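PDB 5CEC: Bd3459 from Bdellovibrio bacteriovorus, which acts as a predatory endopeptidase, probably cleaving cell-wall peptides like other members of the S13 peptidase family, and is bound by the immunity protein Bd3460. Local coordinates for residues 334-340 against 419-424; 349-355 against 416-420. The protein carries 1 engineered substitution. Residues are numbered along the deposited sequence.

Contact 1 of 2, residues 334-340 against 419-424; sequences VAAKDKA and IKYTEQ
Buried polar groups need partners, and Asp-338 and the Tyr-421 hydroxyl find theirs beside the antiparallel sheet of what is probably a transpeptidase-type domain, as in the beta-lactamase clan to which the S13 family belongs. After edge strand 333-334, a type II turn with Ala-335 and Ala-336 at its corners (Val-334 O accepting Lys-337 N at 3.1 Å and Asp-338 N at 3.0 Å) leads to an inverse gamma turn centred on Asp-338 (phi/psi -86/88). This meets the extended connection from helix 394-411 to strand 436-437; the closest CA pair is Asp-338 with Glu-423, 5.6 Å. Tyr-421 OH (chi1 t) donates to Asp-338 OD1 at 2.5 Å and accepts Gln-424 N at 3.2 Å. Asp-338 (chi1 m) turns OD2 to Val-334 N (2.8 Å); Lys-245 of helix 240-250 adds a salt bridge to Asp-338 and a hydrogen bond to the hydroxyl. While the hydroxyl is bonded at the ring edge, Val-334 CG2 sits over one face, 3.8 Å from the Tyr-421 centroid (CH-pi), and 3.9 Å from Ile-419 CD1. Glu-423 (chi1, chi2 t) extends OE2 to accept Lys-339 N at 3.0 Å; Lys-337 O, another acceptor, lies unbonded 3.2 Å from Glu-423 OE2. Lys-339 NZ donates to Ala-336 O (2.7 Å). One water donates to Asp-338 OD1 (2.7 Å) and Gln-424 O (2.8 Å); another accepts Ala-340 N (2.9 Å) and donates to Glu-423 OE2 (2.8 Å).

Contact 2 of 2, residues 349-355 against 416-420; sequences VMAGSTT and PKAIK. With SO4 (sulfate ion), chain F.
This is a backbone-led contact between two loops in what is probably a transpeptidase-type domain, as in the beta-lactamase clan: the turn at the start of strand 354-361, next to the edge strand 333-334 of the antiparallel sheet, and the connection from helix 394-411 to strand 436-437. A type II turn spans Met-350 to Ser-353, with Ser-353 N on Met-350 O at 3.1 Å; Gly-352 takes its third position at phi/psi 76/-9, a positive phi that favours glycine. The connection runs extended past it, with CA registers Val-349 to Pro-416 (5.7 Å) and Ser-353 to Ala-418 (4.7 Å). One direct hydrogen bond joins them, Ile-419 N to Gly-352 O at 3.0 Å, and Ala-418 CA makes a CA-H...O contact with the same Gly-352 O at 3.5 Å. Val-349 CG1 packs 3.9 Å from Pro-416 CD, an apolar pair; Ile-419 CD1 rests against the Thr-355 hydroxyl oxygen OG1 at 3.7 Å. Ser-353 (chi1 p) donates OG to Val-349 O at 2.8 Å, linking the residue before the turn to its last residue. Val-349 also contacts Gly-175 of the Bd3460 chain. A sulfate, probably from the crystallisation liquor, accepts Ala-418 N through O3 at 2.8 Å. Water 3 donates to Gly-352 O (3.0 Å) and Ile-419 O (2.9 Å).

Read from the N terminus, the chain forms the 334-340 turns, then the 349-355 turn, which leads into strand 354-361; it passes through strands 364-373 and 376-385 and helix 394-411 before returning as 416-424, on the way to strand 436-437. Contact 1 therefore closes the longer loop, with 78 residues between its segments, and contact 2 closes a shorter one, 60 residues, within it. Both end on one continuous connection and share Ile-419. The two turn regions also meet directly, through probable hydrogen bonds of Ala-335 N with Thr-354 O (2.8 Å) and Ala-335 O with Gly-352 N (2.9 Å). The connection thus joins two neighbouring strand ends to helix 240-250.

Contact 1 of 2, residues 334-340 against 419-424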
loop_
_atom_site.group_PDB
_atom_site.type_symbol
_atom_site.label_atom_id
_atom_site.label_comp_id
_atom_site.label_asym_id
_atom_site.label_seq_id
_atom_site.Cartn_x
_atom_site.Cartn_y
_atom_site.Cartn_z
ATOM N N VAL A 334 -2.193 -9.867 2.302
ATOM C CA VAL A 334 -1.585 -11.118 2.737
ATOM C C VAL A 334 -0.156 -11.194 2.195
ATOM O O VAL A 334 0.094 -11.096 0.970
ATOM C CB VAL A 334 -2.402 -12.339 2.288
ATOM C CG1 VAL A 334 -1.747 -13.618 2.767
ATOM C CG2 VAL A 334 -3.819 -12.235 2.831
ATOM N N ALA A 335 0.780 -11.330 3.129
ATOM C CA ALA A 335 2.198 -11.365 2.790
ATOM C C ALA A 335 2.490 -12.420 1.720
ATOM O O ALA A 335 2.065 -13.593 1.850
ATOM C CB ALA A 335 3.020 -11.687 4.008
ATOM N N ALA A 336 3.191 -11.996 0.671
ATOM C CA ALA A 336 3.623 -12.821 -0.461
ATOM C C ALA A 336 2.534 -13.310 -1.389
ATOM O O ALA A 336 2.838 -13.775 -2.459
ATOM C CB ALA A 336 4.520 -13.970 -0.012
ATOM N N LYS A 337 1.287 -13.260 -0.970
ATOM C CA LYS A 337 0.172 -13.715 -1.803
ATOM C C LYS A 337 -0.451 -12.563 -2.582
ATOM O O LYS A 337 -0.833 -12.730 -3.724
ATOM C CB LYS A 337 -0.892 -14.370 -0.917
ATOM C CG LYS A 337 -0.364 -15.572 -0.152
ATOM C CD LYS A 337 -0.329 -16.812 -1.028
ATOM C CE LYS A 337 -1.729 -17.443 -1.133
ATOM N NZ LYS A 337 -1.687 -18.855 -1.609
ATOM N N ASP A 338 -0.619 -11.403 -1.930
ATOM C CA ASP A 338 -1.110 -10.202 -2.606
ATOM C C ASP A 338 0.093 -9.501 -3.219
ATOM O O ASP A 338 0.764 -8.671 -2.603
ATOM C CB ASP A 338 -1.921 -9.316 -1.655
ATOM C CG ASP A 338 -3.238 -9.954 -1.289
ATOM O OD1 ASP A 338 -3.904 -10.477 -2.242
ATOM O OD2 ASP A 338 -3.611 -9.938 -0.112
ATOM N N LYS A 339 0.412 -9.904 -4.440
ATOM C CA LYS A 339 1.605 -9.423 -5.101
ATOM C C LYS A 339 1.526 -7.909 -5.357
ATOM O O LYS A 339 2.576 -7.220 -5.355
ATOM C CB LYS A 339 1.833 -10.211 -6.393
ATOM C CG LYS A 339 2.013 -11.702 -6.184
ATOM C CD LYS A 339 3.114 -11.989 -5.196
ATOM C CE LYS A 339 3.681 -13.392 -5.311
ATOM N NZ LYS A 339 4.814 -13.541 -4.345
ATOM N N ALA A 340 0.307 -7.417 -5.584
ATOM C CA ALA A 340 0.003 -6.007 -5.860
ATOM C C ALA A 340 -0.347 -5.311 -4.552
ATOM O O ALA A 340 -1.409 -4.605 -4.407
ATOM C CB ALA A 340 -1.109 -5.846 -6.887
ATOM N N ILE A 419 -2.659 -19.517 5.698
ATOM C CA ILE A 419 -4.088 -19.206 5.746
ATOM C C ILE A 419 -4.778 -19.672 4.476
ATOM O O ILE A 419 -4.133 -19.940 3.464
ATOM C CB ILE A 419 -4.379 -17.717 6.027
ATOM C CG1 ILE A 419 -3.900 -16.808 4.900
ATOM C CG2 ILE A 419 -3.738 -17.322 7.340
ATOM C CD1 ILE A 419 -4.370 -15.373 5.042
ATOM N N LYS A 420 -6.090 -19.792 4.562
ATOM C CA LYS A 420 -6.908 -20.133 3.405
ATOM C C LYS A 420 -7.157 -18.818 2.679
ATOM O O LYS A 420 -7.893 -17.967 3.162
ATOM C CB LYS A 420 -8.231 -20.801 3.827
ATOM C CG LYS A 420 -9.175 -21.107 2.674
ATOM C CD LYS A 420 -10.584 -21.420 3.170
ATOM C CE LYS A 420 -11.593 -21.351 2.031
ATOM N NZ LYS A 420 -12.969 -21.687 2.488
ATOM N N TYR A 421 -6.508 -18.642 1.541
ATOM C CA TYR A 421 -6.545 -17.373 0.830
ATOM C C TYR A 421 -6.144 -17.579 -0.623
ATOM O O TYR A 421 -5.113 -18.194 -0.890
ATOM C CB TYR A 421 -5.600 -16.328 1.462
ATOM C CG TYR A 421 -5.680 -15.003 0.721
ATOM C CD1 TYR A 421 -6.833 -14.261 0.751
ATOM C CD2 TYR A 421 -4.620 -14.537 -0.066
ATOM C CE1 TYR A 421 -6.949 -13.071 0.043
ATOM C CE2 TYR A 421 -4.725 -13.346 -0.789
ATOM C CZ TYR A 421 -5.900 -12.628 -0.739
ATOM O OH TYR A 421 -6.074 -11.468 -1.421
ATOM N N THR A 422 -6.922 -16.997 -1.530
ATOM C CA THR A 422 -6.583 -16.922 -2.941
ATOM C C THR A 422 -6.515 -15.427 -3.276
ATOM O O THR A 422 -7.421 -14.670 -2.931
ATOM C CB THR A 422 -7.633 -17.651 -3.796
ATOM O OG1 THR A 422 -7.683 -19.025 -3.402
ATOM C CG2 THR A 422 -7.253 -17.575 -5.269
ATOM N N GLU A 423 -5.427 -15.015 -3.934
ATOM C CA GLU A 423 -5.215 -13.610 -4.289
ATOM C C GLU A 423 -6.431 -13.021 -4.976
ATOM O O GLU A 423 -6.897 -13.532 -6.014
ATOM C CB GLU A 423 -4.005 -13.456 -5.195
ATOM C CG GLU A 423 -3.618 -12.016 -5.511
ATOM C CD GLU A 423 -2.358 -11.938 -6.328
ATOM O OE1 GLU A 423 -2.068 -12.905 -7.043
ATOM O OE2 GLU A 423 -1.676 -10.922 -6.271
ATOM N N GLN A 424 -6.883 -11.896 -4.436
ATOM C CA GLN A 424 -8.057 -11.195 -4.943
ATOM C C GLN A 424 -7.632 -10.133 -5.968
ATOM O O GLN A 424 -6.462 -9.724 -6.011
ATOM C CB GLN A 424 -8.818 -10.589 -3.764
ATOM C CG GLN A 424 -9.321 -11.671 -2.795
ATOM C CD GLN A 424 -10.010 -11.115 -1.570
ATOM O OE1 GLN A 424 -10.030 -9.915 -1.362
ATOM N NE2 GLN A 424 -10.566 -11.990 -0.742
HETATM O O HOH W 1 -5.201 -8.621 -3.783
HETATM O O HOH W 2 -2.364 -8.489 -5.124
#

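Contact 2 of 2, residues 349-355 against 416-420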
loop_
_atom_site.group_PDB
_atom_site.type_symbol
_atom_site.label_atom_id
_atom_site.label_comp_id
_atom_site.label_asym_id
_atom_site.label_seq_id
_atom_site.Cartn_x
_atom_site.Cartn_y
_atom_site.Cartn_z
ATOM N N VAL A 349 9.012 -16.848 7.026
ATOM C CA VAL A 349 7.854 -17.448 7.685
ATOM C C VAL A 349 6.572 -16.624 7.561
ATOM O O VAL A 349 5.487 -17.160 7.770
ATOM C CB VAL A 349 8.129 -17.768 9.149
ATOM C CG1 VAL A 349 9.193 -18.848 9.249
ATOM C CG2 VAL A 349 8.496 -16.542 9.978
ATOM N N MET A 350 6.670 -15.337 7.234
ATOM C CA MET A 350 5.466 -14.543 7.022
ATOM C C MET A 350 4.697 -14.886 5.763
ATOM O O MET A 350 3.507 -14.611 5.681
ATOM C CB MET A 350 5.800 -13.053 6.974
ATOM C CG MET A 350 6.199 -12.477 8.328
ATOM S SD MET A 350 6.693 -10.754 8.303
ATOM C CE MET A 350 8.179 -10.788 7.306
ATOM N N ALA A 351 5.396 -15.371 4.736
ATOM C CA ALA A 351 4.757 -15.602 3.447
ATOM C C ALA A 351 3.591 -16.558 3.627
ATOM O O ALA A 351 3.756 -17.648 4.114
ATOM C CB ALA A 351 5.779 -16.126 2.454
ATOM N N GLY A 352 2.415 -16.121 3.188
ATOM C CA GLY A 352 1.210 -16.928 3.226
ATOM C C GLY A 352 0.548 -17.090 4.575
ATOM O O GLY A 352 -0.517 -17.700 4.654
ATOM N N SER A 353 1.210 -16.640 5.650
ATOM C CA SER A 353 0.692 -16.797 7.016
ATOM C C SER A 353 0.221 -15.492 7.631
ATOM O O SER A 353 -0.471 -15.506 8.638
ATOM C CB SER A 353 1.795 -17.340 7.921
ATOM O OG SER A 353 2.831 -16.389 8.099
ATOM N N THR A 354 0.651 -14.367 7.073
ATOM C CA THR A 354 0.581 -13.071 7.739
ATOM C C THR A 354 -0.295 -12.131 6.927
ATOM O O THR A 354 -0.109 -11.989 5.725
ATOM C CB THR A 354 1.989 -12.524 7.910
ATOM O OG1 THR A 354 2.715 -13.444 8.720
ATOM C CG2 THR A 354 1.999 -11.167 8.584
ATOM N N THR A 355 -1.243 -11.501 7.619
ATOM C CA THR A 355 -2.155 -10.517 7.034
ATOM C C THR A 355 -1.775 -9.216 7.690
ATOM O O THR A 355 -1.865 -9.124 8.919
ATOM C CB THR A 355 -3.624 -10.872 7.299
ATOM O OG1 THR A 355 -3.868 -12.230 6.880
ATOM C CG2 THR A 355 -4.560 -9.975 6.592
ATOM N N PRO A 416 4.868 -21.096 10.935
ATOM C CA PRO A 416 3.744 -20.575 10.209
ATOM C C PRO A 416 2.755 -21.663 9.850
ATOM O O PRO A 416 3.119 -22.859 9.715
ATOM C CB PRO A 416 4.388 -19.989 8.942
ATOM C CG PRO A 416 5.589 -20.813 8.714
ATOM C CD PRO A 416 6.098 -21.062 10.118
ATOM N N LYS A 417 1.512 -21.229 9.712
ATOM C CA LYS A 417 0.462 -22.034 9.114
ATOM C C LYS A 417 -0.159 -21.196 8.025
ATOM O O LYS A 417 -0.618 -20.087 8.279
ATOM C CB LYS A 417 -0.577 -22.443 10.159
ATOM C CG LYS A 417 -1.708 -23.301 9.604
ATOM C CD LYS A 417 -2.764 -23.637 10.650
ATOM C CE LYS A 417 -3.747 -24.662 10.100
ATOM N NZ LYS A 417 -5.121 -24.468 10.642
ATOM N N ALA A 418 -0.193 -21.732 6.809
ATOM C CA ALA A 418 -0.760 -21.025 5.673
ATOM C C ALA A 418 -2.232 -20.760 5.920
ATOM O O ALA A 418 -2.977 -21.669 6.325
ATOM C CB ALA A 418 -0.562 -21.818 4.389
ATOM N N ILE A 419 -2.659 -19.517 5.698
ATOM C CA ILE A 419 -4.088 -19.206 5.746
ATOM C C ILE A 419 -4.778 -19.672 4.476
ATOM O O ILE A 419 -4.133 -19.940 3.464
ATOM C CB ILE A 419 -4.379 -17.717 6.027
ATOM C CG1 ILE A 419 -3.900 -16.808 4.900
ATOM C CG2 ILE A 419 -3.738 -17.322 7.340
ATOM C CD1 ILE A 419 -4.370 -15.373 5.042
ATOM N N LYS A 420 -6.090 -19.792 4.562
ATOM C CA LYS A 420 -6.908 -20.133 3.405
ATOM C C LYS A 420 -7.157 -18.818 2.679
ATOM O O LYS A 420 -7.893 -17.967 3.162
ATOM C CB LYS A 420 -8.231 -20.801 3.827
ATOM C CG LYS A 420 -9.175 -21.107 2.674
ATOM C CD LYS A 420 -10.584 -21.420 3.170
ATOM C CE LYS A 420 -11.593 -21.351 2.031
ATOM N NZ LYS A 420 -12.969 -21.687 2.488
HETATM S S SO4 F . 1.114 -25.315 6.062
HETATM O O1 SO4 F . 1.423 -25.681 4.660
HETATM O O2 SO4 F . 1.878 -26.178 7.003
HETATM O O3 SO4 F . 1.485 -23.903 6.259
HETATM O O4 SO4 F . -0.339 -25.491 6.296
HETATM O O HOH W 3 -1.902 -18.565 2.168
#